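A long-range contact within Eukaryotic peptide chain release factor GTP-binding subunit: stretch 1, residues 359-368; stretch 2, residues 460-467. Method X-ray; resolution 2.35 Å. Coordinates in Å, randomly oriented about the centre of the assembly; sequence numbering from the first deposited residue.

Stretch 1 359-368: VHATTRFIAQ
Stretch 2 (460-467) GKVVKILD

The strand through Ile366, which continues past Gln368, runs antiparallel to the strand through Lys464, which begins before Gly460. Their axes approach to 4.5 Å, with 136° between the N-to-C directions. Most residues are extended; Arg364 has phi/psi -139/124 and Ile465 -95/146. A short strand at 361-362 precedes the first of these; the chain turns a corner at Thr363 (-112/1), so the strands before and after lie in different sheets or faces.

Phe365 pairs with Ile465 (CA to CA 4.8 Å), Ile366 with Lys464 (5.2 Å), Ala367 with Val462 (4.2 Å) and Gln368 with Lys461 (5.5 Å). The register slips by one between Ile366 and Ala367. This is a beta bulge, and Val463 (-118/-16) is the extra residue. Ile366 N donates to Lys464 O at 3.1 Å. Ile366 O accepts from Val463 N at 2.9 Å, nearly straight at 168°. Leu466 N donates to Arg364 O at 3.0 Å. Beyond the bulge, Gln368 N reaches Lys461 O at 3.0 Å in a weak bond. Ala367 CA also lies 3.3 Å from Lys461 O, a CA-H...O contact.

Phe365, Ala367, Val462 and Ile465 share one face. Phe365 (chi1 p, chi2 -84°) brings CD2 to 4.0 Å from Val462 CB, an apolar contact. Arg364, Ile366, Gln368, Lys461, Lys464 and Leu466 lie on the other face. Ile366 (m, t) sets CG2 3.5 Å from CG1 of Val463 (p), whose CB points sideways. Ile366 CG1 lies 4.5 Å from CD1 of Leu466 (m, t).

Polar groups secure the C-terminal end. Thr362 (t) donates from OG1 to Leu466 O at 2.5 Å. The same OG1 accepts from Arg364 N at 3.2 Å, bracing the corner. Arg364 (m, t, t, chi4 83°) forms a salt bridge from NH1 to Asp467 OD1 at 3.2 Å. Opposite charges meet at the guanidinium edge, but the hydrogen bond within the bridge is weak. Water 1 donates to Asp467 OD1 at 2.9 Å and hydrogen-bonds Thr363 OG1 at 3.3 Å.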

ATOM      1  N   VAL A 359       4.690   8.526 -14.983  1.00 31.62           N
ATOM      2  CA  VAL A 359       5.793   8.165 -14.119  1.00 31.13           C
ATOM      3  C   VAL A 359       7.057   8.865 -14.587  1.00 31.00           C
ATOM      4  O   VAL A 359       7.285   8.986 -15.791  1.00 31.21           O
ATOM      5  CB  VAL A 359       6.053   6.643 -14.135  1.00 31.00           C
ATOM      6  CG1 VAL A 359       6.647   6.175 -15.445  1.00 30.89           C
ATOM      7  CG2 VAL A 359       6.954   6.251 -13.016  1.00 32.34           C
ATOM      8  N   HIS A 360       7.884   9.300 -13.644  1.00 30.20           N
ATOM      9  CA  HIS A 360       9.141   9.954 -13.981  1.00 29.86           C
ATOM     10  C   HIS A 360      10.153   8.984 -14.563  1.00 29.54           C
ATOM     11  O   HIS A 360      10.086   7.796 -14.321  1.00 29.84           O
ATOM     12  CB  HIS A 360       9.738  10.632 -12.755  1.00 29.41           C
ATOM     13  CG  HIS A 360       8.956  11.810 -12.293  1.00 29.24           C
ATOM     14  ND1 HIS A 360       9.389  13.107 -12.477  1.00 27.25           N
ATOM     15  CD2 HIS A 360       7.753  11.893 -11.673  1.00 28.81           C
ATOM     16  CE1 HIS A 360       8.491  13.938 -11.976  1.00 28.81           C
ATOM     17  NE2 HIS A 360       7.491  13.227 -11.482  1.00 29.34           N
ATOM     18  N   ALA A 361      11.068   9.524 -15.349  1.00 29.41           N
ATOM     19  CA  ALA A 361      12.192   8.785 -15.872  1.00 29.47           C
ATOM     20  C   ALA A 361      13.351   9.751 -15.940  1.00 29.45           C
ATOM     21  O   ALA A 361      13.169  10.927 -16.254  1.00 29.29           O
ATOM     22  CB  ALA A 361      11.888   8.255 -17.229  1.00 29.66           C
ATOM     23  N   THR A 362      14.540   9.260 -15.626  1.00 29.55           N
ATOM     24  CA  THR A 362      15.701  10.128 -15.525  1.00 29.80           C
ATOM     25  C   THR A 362      16.982   9.338 -15.666  1.00 29.79           C
ATOM     26  O   THR A 362      16.960   8.115 -15.656  1.00 29.18           O
ATOM     27  CB  THR A 362      15.663  10.877 -14.171  1.00 29.87           C
ATOM     28  OG1 THR A 362      16.593  11.961 -14.164  1.00 29.36           O
ATOM     29  CG2 THR A 362      16.130   9.985 -13.033  1.00 30.72           C
ATOM     30  N   THR A 363      18.088  10.057 -15.817  1.00 30.27           N
ATOM     31  CA  THR A 363      19.415   9.462 -15.760  1.00 30.80           C
ATOM     32  C   THR A 363      20.176   9.922 -14.517  1.00 31.62           C
ATOM     33  O   THR A 363      21.320   9.535 -14.321  1.00 31.75           O
ATOM     34  CB  THR A 363      20.234   9.829 -17.025  1.00 30.61           C
ATOM     35  OG1 THR A 363      20.157  11.240 -17.267  1.00 30.54           O
ATOM     36  CG2 THR A 363      19.634   9.206 -18.270  1.00 30.25           C
ATOM     37  N   ARG A 364      19.552  10.750 -13.681  1.00 32.67           N
ATOM     38  CA  ARG A 364      20.246  11.368 -12.546  1.00 33.54           C
ATOM     39  C   ARG A 364      19.396  11.402 -11.278  1.00 33.69           C
ATOM     40  O   ARG A 364      18.303  11.956 -11.279  1.00 33.88           O
ATOM     41  CB  ARG A 364      20.687  12.789 -12.916  1.00 33.69           C
ATOM     42  CG  ARG A 364      21.713  12.822 -14.027  1.00 34.74           C
ATOM     43  CD  ARG A 364      22.333  14.184 -14.279  1.00 35.98           C
ATOM     44  NE  ARG A 364      22.991  14.237 -15.584  1.00 37.25           N
ATOM     45  CZ  ARG A 364      22.380  14.474 -16.751  1.00 38.40           C
ATOM     46  NH1 ARG A 364      21.070  14.687 -16.806  1.00 38.43           N
ATOM     47  NH2 ARG A 364      23.094  14.510 -17.878  1.00 38.94           N
ATOM     48  N   PHE A 365      19.922  10.823 -10.199  1.00 34.02           N
ATOM     49  CA  PHE A 365      19.197  10.738  -8.930  1.00 34.21           C
ATOM     50  C   PHE A 365      20.077  10.431  -7.721  1.00 34.75           C
ATOM     51  O   PHE A 365      21.154   9.857  -7.850  1.00 34.74           O
ATOM     52  CB  PHE A 365      18.130   9.651  -9.020  1.00 34.03           C
ATOM     53  CG  PHE A 365      18.680   8.269  -9.227  1.00 32.65           C
ATOM     54  CD1 PHE A 365      18.995   7.832 -10.490  1.00 32.21           C
ATOM     55  CD2 PHE A 365      18.853   7.399  -8.162  1.00 32.05           C
ATOM     56  CE1 PHE A 365      19.475   6.566 -10.697  1.00 31.93           C
ATOM     57  CE2 PHE A 365      19.341   6.126  -8.371  1.00 31.83           C
ATOM     58  CZ  PHE A 365      19.649   5.717  -9.650  1.00 31.55           C
ATOM     59  N   ILE A 366      19.569  10.768  -6.538  1.00 35.42           N
ATOM     60  CA  ILE A 366      20.247  10.498  -5.268  1.00 35.82           C
ATOM     61  C   ILE A 366      19.709   9.195  -4.661  1.00 36.09           C
ATOM     62  O   ILE A 366      18.535   8.882  -4.833  1.00 36.26           O
ATOM     63  CB  ILE A 366      20.044  11.693  -4.320  1.00 35.91           C
ATOM     64  CG1 ILE A 366      20.420  13.001  -5.042  1.00 36.09           C
ATOM     65  CG2 ILE A 366      20.875  11.511  -3.054  1.00 36.11           C
ATOM     66  CD1 ILE A 366      20.353  14.247  -4.182  1.00 36.25           C
ATOM     67  N   ALA A 367      20.560   8.443  -3.957  1.00 36.62           N
ATOM     68  CA  ALA A 367      20.207   7.088  -3.492  1.00 36.81           C
ATOM     69  C   ALA A 367      20.996   6.572  -2.268  1.00 37.23           C
ATOM     70  O   ALA A 367      22.236   6.511  -2.298  1.00 36.66           O
ATOM     71  CB  ALA A 367      20.360   6.103  -4.638  1.00 36.86           C
ATOM     72  N   GLN A 368      20.260   6.194  -1.213  1.00 37.47           N
ATOM     73  CA  GLN A 368      20.824   5.520  -0.049  1.00 37.70           C
ATOM     74  C   GLN A 368      21.087   4.060  -0.371  1.00 37.85           C
ATOM     75  O   GLN A 368      20.245   3.416  -0.985  1.00 37.43           O
ATOM     76  CB  GLN A 368      19.849   5.559   1.129  1.00 38.13           C
ATOM     77  CG  GLN A 368      19.634   6.922   1.780  1.00 38.55           C
ATOM     78  CD  GLN A 368      18.999   6.813   3.166  1.00 38.42           C
ATOM     79  OE1 GLN A 368      18.364   7.760   3.637  1.00 38.28           O
ATOM     80  NE2 GLN A 368      19.167   5.663   3.816  1.00 38.02           N
ATOM     81  N   GLY A 460      19.415  -0.467  -2.112  1.00 33.46           N
ATOM     82  CA  GLY A 460      19.189   0.951  -1.938  1.00 33.57           C
ATOM     83  C   GLY A 460      17.825   1.447  -2.361  1.00 33.75           C
ATOM     84  O   GLY A 460      17.084   0.755  -3.049  1.00 33.80           O
ATOM     85  N   LYS A 461      17.507   2.658  -1.918  1.00 33.75           N
ATOM     86  CA  LYS A 461      16.300   3.357  -2.316  1.00 33.72           C
ATOM     87  C   LYS A 461      16.656   4.728  -2.866  1.00 33.74           C
ATOM     88  O   LYS A 461      17.668   5.292  -2.469  1.00 33.80           O
ATOM     89  CB  LYS A 461      15.357   3.500  -1.124  1.00 33.79           C
ATOM     90  CG  LYS A 461      15.865   4.378   0.017  1.00 33.49           C
ATOM     91  CD  LYS A 461      15.480   3.797   1.378  1.00 32.78           C
ATOM     92  CE  LYS A 461      16.212   4.479   2.533  1.00 32.41           C
ATOM     93  NZ  LYS A 461      15.297   4.765   3.677  1.00 31.59           N
ATOM     94  N   VAL A 462      15.819   5.270  -3.756  1.00 33.41           N
ATOM     95  CA  VAL A 462      16.080   6.582  -4.353  1.00 33.34           C
ATOM     96  C   VAL A 462      15.371   7.641  -3.529  1.00 33.36           C
ATOM     97  O   VAL A 462      14.268   7.403  -3.078  1.00 33.14           O
ATOM     98  CB  VAL A 462      15.695   6.672  -5.891  1.00 33.40           C
ATOM     99  CG1 VAL A 462      15.085   5.385  -6.422  1.00 32.86           C
ATOM    100  CG2 VAL A 462      14.806   7.883  -6.201  1.00 33.07           C
ATOM    101  N   VAL A 463      16.011   8.796  -3.326  1.00 33.71           N
ATOM    102  CA  VAL A 463      15.487   9.854  -2.447  1.00 34.08           C
ATOM    103  C   VAL A 463      15.194  11.171  -3.151  1.00 34.42           C
ATOM    104  O   VAL A 463      14.513  12.038  -2.596  1.00 34.06           O
ATOM    105  CB  VAL A 463      16.441  10.120  -1.230  1.00 34.33           C
ATOM    106  CG1 VAL A 463      17.820  10.573  -1.680  1.00 34.30           C
ATOM    107  CG2 VAL A 463      15.832  11.122  -0.239  1.00 34.70           C
ATOM    108  N   LYS A 464      15.724  11.340  -4.357  1.00 35.34           N
ATOM    109  CA  LYS A 464      15.414  12.527  -5.155  1.00 36.16           C
ATOM    110  C   LYS A 464      15.650  12.275  -6.642  1.00 36.61           C
ATOM    111  O   LYS A 464      16.626  11.629  -7.019  1.00 36.38           O
ATOM    112  CB  LYS A 464      16.239  13.732  -4.681  1.00 36.34           C
ATOM    113  CG  LYS A 464      15.963  15.028  -5.464  1.00 37.18           C
ATOM    114  CD  LYS A 464      16.228  16.305  -4.648  1.00 37.95           C
ATOM    115  CE  LYS A 464      17.205  17.251  -5.352  1.00 39.09           C
ATOM    116  NZ  LYS A 464      16.885  18.701  -5.148  1.00 40.22           N
ATOM    117  N   ILE A 465      14.736  12.779  -7.470  1.00 37.36           N
ATOM    118  CA  ILE A 465      14.868  12.721  -8.929  1.00 37.84           C
ATOM    119  C   ILE A 465      15.484  14.028  -9.391  1.00 38.40           C
ATOM    120  O   ILE A 465      15.196  15.073  -8.821  1.00 38.23           O
ATOM    121  CB  ILE A 465      13.483  12.570  -9.597  1.00 37.71           C
ATOM    122  CG1 ILE A 465      12.717  11.363  -9.032  1.00 37.78           C
ATOM    123  CG2 ILE A 465      13.614  12.498 -11.134  1.00 37.35           C
ATOM    124  CD1 ILE A 465      13.328  10.031  -9.364  1.00 37.56           C
ATOM    125  N   LEU A 466      16.302  13.977 -10.435  1.00 39.42           N
ATOM    126  CA  LEU A 466      16.890  15.191 -11.012  1.00 40.62           C
ATOM    127  C   LEU A 466      16.586  15.301 -12.513  1.00 41.60           C
ATOM    128  O   LEU A 466      16.688  14.314 -13.240  1.00 41.93           O
ATOM    129  CB  LEU A 466      18.400  15.245 -10.757  1.00 40.43           C
ATOM    130  CG  LEU A 466      18.779  15.435  -9.280  1.00 40.63           C
ATOM    131  CD1 LEU A 466      20.245  15.058  -9.007  1.00 40.51           C
ATOM    132  CD2 LEU A 466      18.484  16.869  -8.824  1.00 40.51           C
ATOM    133  N   ASP A 467      16.199  16.509 -12.943  1.00 42.57           N
ATOM    134  CA  ASP A 467      15.891  16.853 -14.343  1.00 43.13           C
ATOM    135  C   ASP A 467      15.171  15.757 -15.165  1.00 43.66           C
ATOM    136  O   ASP A 467      14.286  15.003 -14.730  1.00 43.72           O
ATOM    137  CB  ASP A 467      17.172  17.310 -15.048  1.00 43.26           C
ATOM    138  CG  ASP A 467      18.301  16.299 -14.928  1.00 43.88           C
ATOM    139  OD1 ASP A 467      18.162  15.178 -15.466  1.00 44.27           O
ATOM    140  OD2 ASP A 467      19.359  16.533 -14.300  1.00 44.39           O
ATOM    141  OXT ASP A 467      15.416  15.541 -16.355  1.00 44.35           O
TER
HETATM  142  O   HOH W   1      17.504  13.147 -17.485  1.00 80.71           O